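PDB 2IX4: 3-oxoacyl-[acyl-carrier-protein] synthase, mitochondrial from Arabidopsis thaliana, which catalyses the condensation steps of mitochondrial fatty acid synthesis, lengthening acyl chains by two carbons taken from malonyl-ACP. Local coordinates for residues A[332-336]-A[393-398]. Sequence-based numbering, arbitrary orientation.
Sequences ARAIK and IFDKRF
Phe398 lays one ring face against Lys336 and turns its edge to Ala332 O and Ile335 of helix 325-339, fastening a loop to a helix of the thiolase-fold ketosynthase. Its CG is anti to the backbone N (chi1 -178°), which carries the ring out to the helix. The aliphatic part of Lys336 makes a CH-pi contact, CG 3.9 Å from the ring centroid and displaced toward the CE2 rim. Phe394 CD2 sits over the opposite face, also off centre, so the ring is sandwiched. At its edge Phe398 CZ comes within 3.6 Å of Ala332 O, an oxygen that already accepts from Lys336 N in the helix, and Ile335 CG2 touches the same rim near CE1.

One turn back, Ala332 CB meets both Phe394 CZ, 3.7 Å away, and Ile393 CG2, which also rests over the centre of the Phe394 ring. The other Ile393 branch puts CD1 3.8 Å from Arg333 N, and the two side chains cross at about a right angle; Arg333 NH1 is hydrogen-bonded to Glu291 O. Beside the backbone bond from Asp395 N to Phe398 O, Asp395 OD1 forms an Asx turn with Arg397 N, extended to an Asx motif by Phe398 N, 2.7 Å away nearly along the C-O axis.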
loop_
_atom_site.group_PDB
_atom_site.type_symbol
_atom_site.label_atom_id
_atom_site.label_comp_id
_atom_site.label_asym_id
_atom_site.label_seq_id
_atom_site.Cartn_x
_atom_site.Cartn_y
_atom_site.Cartn_z
ATOM N N ALA A 332 5.854 -19.974 -16.988
ATOM C CA ALA A 332 6.342 -20.521 -18.256
ATOM C C ALA A 332 5.173 -20.927 -19.152
ATOM O O ALA A 332 5.160 -20.622 -20.345
ATOM C CB ALA A 332 7.262 -21.715 -18.008
ATOM N N ARG A 333 4.194 -21.604 -18.554
ATOM C CA ARG A 333 2.961 -22.000 -19.229
ATOM C C ARG A 333 2.202 -20.773 -19.742
ATOM O O ARG A 333 1.706 -20.764 -20.871
ATOM C CB ARG A 333 2.091 -22.797 -18.257
ATOM C CG ARG A 333 1.190 -23.825 -18.904
ATOM C CD ARG A 333 0.654 -24.814 -17.873
ATOM N NE ARG A 333 1.700 -25.688 -17.337
ATOM C CZ ARG A 333 2.090 -25.722 -16.063
ATOM N NH1 ARG A 333 1.524 -24.936 -15.155
ATOM N NH2 ARG A 333 3.049 -26.561 -15.692
ATOM N N ALA A 334 2.139 -19.735 -18.910
ATOM C CA ALA A 334 1.467 -18.483 -19.248
ATOM C C ALA A 334 2.169 -17.725 -20.379
ATOM O O ALA A 334 1.507 -17.149 -21.245
ATOM C CB ALA A 334 1.343 -17.603 -18.015
ATOM N N ILE A 335 3.504 -17.732 -20.365
ATOM C CA ILE A 335 4.299 -17.129 -21.441
ATOM C C ILE A 335 4.060 -17.866 -22.767
ATOM O O ILE A 335 3.965 -17.236 -23.823
ATOM C CB ILE A 335 5.812 -17.056 -21.081
ATOM C CG1 ILE A 335 6.034 -16.069 -19.930
ATOM C CG2 ILE A 335 6.653 -16.645 -22.297
ATOM C CD1 ILE A 335 7.416 -16.145 -19.279
ATOM N N LYS A 336 3.944 -19.191 -22.702
ATOM C CA LYS A 336 3.574 -19.999 -23.867
ATOM C C LYS A 336 2.193 -19.651 -24.411
ATOM O O LYS A 336 1.990 -19.644 -25.625
ATOM C CB LYS A 336 3.637 -21.497 -23.549
ATOM C CG LYS A 336 4.696 -22.261 -24.338
ATOM C CD LYS A 336 4.610 -23.772 -24.118
ATOM C CE LYS A 336 3.481 -24.400 -24.924
ATOM N NZ LYS A 336 3.491 -25.891 -24.855
ATOM N N ILE A 393 8.946 -28.373 -19.357
ATOM C CA ILE A 393 8.138 -27.529 -20.243
ATOM C C ILE A 393 8.978 -26.940 -21.387
ATOM O O ILE A 393 8.466 -26.686 -22.477
ATOM C CB ILE A 393 7.385 -26.401 -19.464
ATOM C CG1 ILE A 393 6.225 -25.847 -20.303
ATOM C CG2 ILE A 393 8.340 -25.283 -19.022
ATOM C CD1 ILE A 393 5.167 -25.114 -19.501
ATOM N N PHE A 394 10.269 -26.750 -21.128
ATOM C CA PHE A 394 11.177 -26.148 -22.095
ATOM C C PHE A 394 11.781 -27.173 -23.047
ATOM O O PHE A 394 11.965 -28.341 -22.691
ATOM C CB PHE A 394 12.288 -25.380 -21.377
ATOM C CG PHE A 394 11.788 -24.277 -20.487
ATOM C CD1 PHE A 394 11.982 -24.337 -19.112
ATOM C CD2 PHE A 394 11.120 -23.178 -21.022
ATOM C CE1 PHE A 394 11.522 -23.317 -18.285
ATOM C CE2 PHE A 394 10.655 -22.157 -20.203
ATOM C CZ PHE A 394 10.859 -22.225 -18.833
ATOM N N ASP A 395 12.077 -26.725 -24.263
ATOM C CA ASP A 395 12.763 -27.550 -25.253
ATOM C C ASP A 395 13.868 -26.747 -25.937
ATOM O O ASP A 395 14.157 -25.616 -25.537
ATOM C CB ASP A 395 11.774 -28.142 -26.271
ATOM C CG ASP A 395 11.037 -27.080 -27.089
ATOM O OD1 ASP A 395 11.572 -25.971 -27.304
ATOM O OD2 ASP A 395 9.910 -27.371 -27.539
ATOM N N LYS A 396 14.470 -27.330 -26.969
ATOM C CA LYS A 396 15.561 -26.696 -27.716
ATOM C C LYS A 396 15.280 -25.245 -28.127
ATOM O O LYS A 396 16.178 -24.400 -28.090
ATOM C CB LYS A 396 15.946 -27.552 -28.932
ATOM C CG LYS A 396 14.768 -28.083 -29.755
ATOM C CD LYS A 396 15.118 -29.413 -30.413
ATOM C CE LYS A 396 14.169 -29.751 -31.558
ATOM N NZ LYS A 396 14.463 -28.953 -32.788
ATOM N N ARG A 397 14.031 -24.962 -28.489
ATOM C CA ARG A 397 13.628 -23.631 -28.940
ATOM C C ARG A 397 13.054 -22.769 -27.808
ATOM O O ARG A 397 13.563 -21.679 -27.532
ATOM C CB ARG A 397 12.638 -23.741 -30.105
ATOM C CG ARG A 397 13.283 -24.142 -31.427
ATOM C CD ARG A 397 12.266 -24.667 -32.428
ATOM N NE ARG A 397 11.799 -26.012 -32.086
ATOM C CZ ARG A 397 10.546 -26.322 -31.760
ATOM N NH1 ARG A 397 9.601 -25.387 -31.739
ATOM N NH2 ARG A 397 10.231 -27.578 -31.464
ATOM N N PHE A 398 11.999 -23.263 -27.163
ATOM C CA PHE A 398 11.369 -22.562 -26.043
ATOM C C PHE A 398 12.196 -22.762 -24.773
ATOM O O PHE A 398 12.096 -23.796 -24.116
ATOM C CB PHE A 398 9.923 -23.042 -25.859
ATOM C CG PHE A 398 9.181 -22.343 -24.755
ATOM C CD1 PHE A 398 9.125 -20.953 -24.701
ATOM C CD2 PHE A 398 8.521 -23.077 -23.776
ATOM C CE1 PHE A 398 8.436 -20.306 -23.684
ATOM C CE2 PHE A 398 7.831 -22.441 -22.756
ATOM C CZ PHE A 398 7.786 -21.052 -22.709
#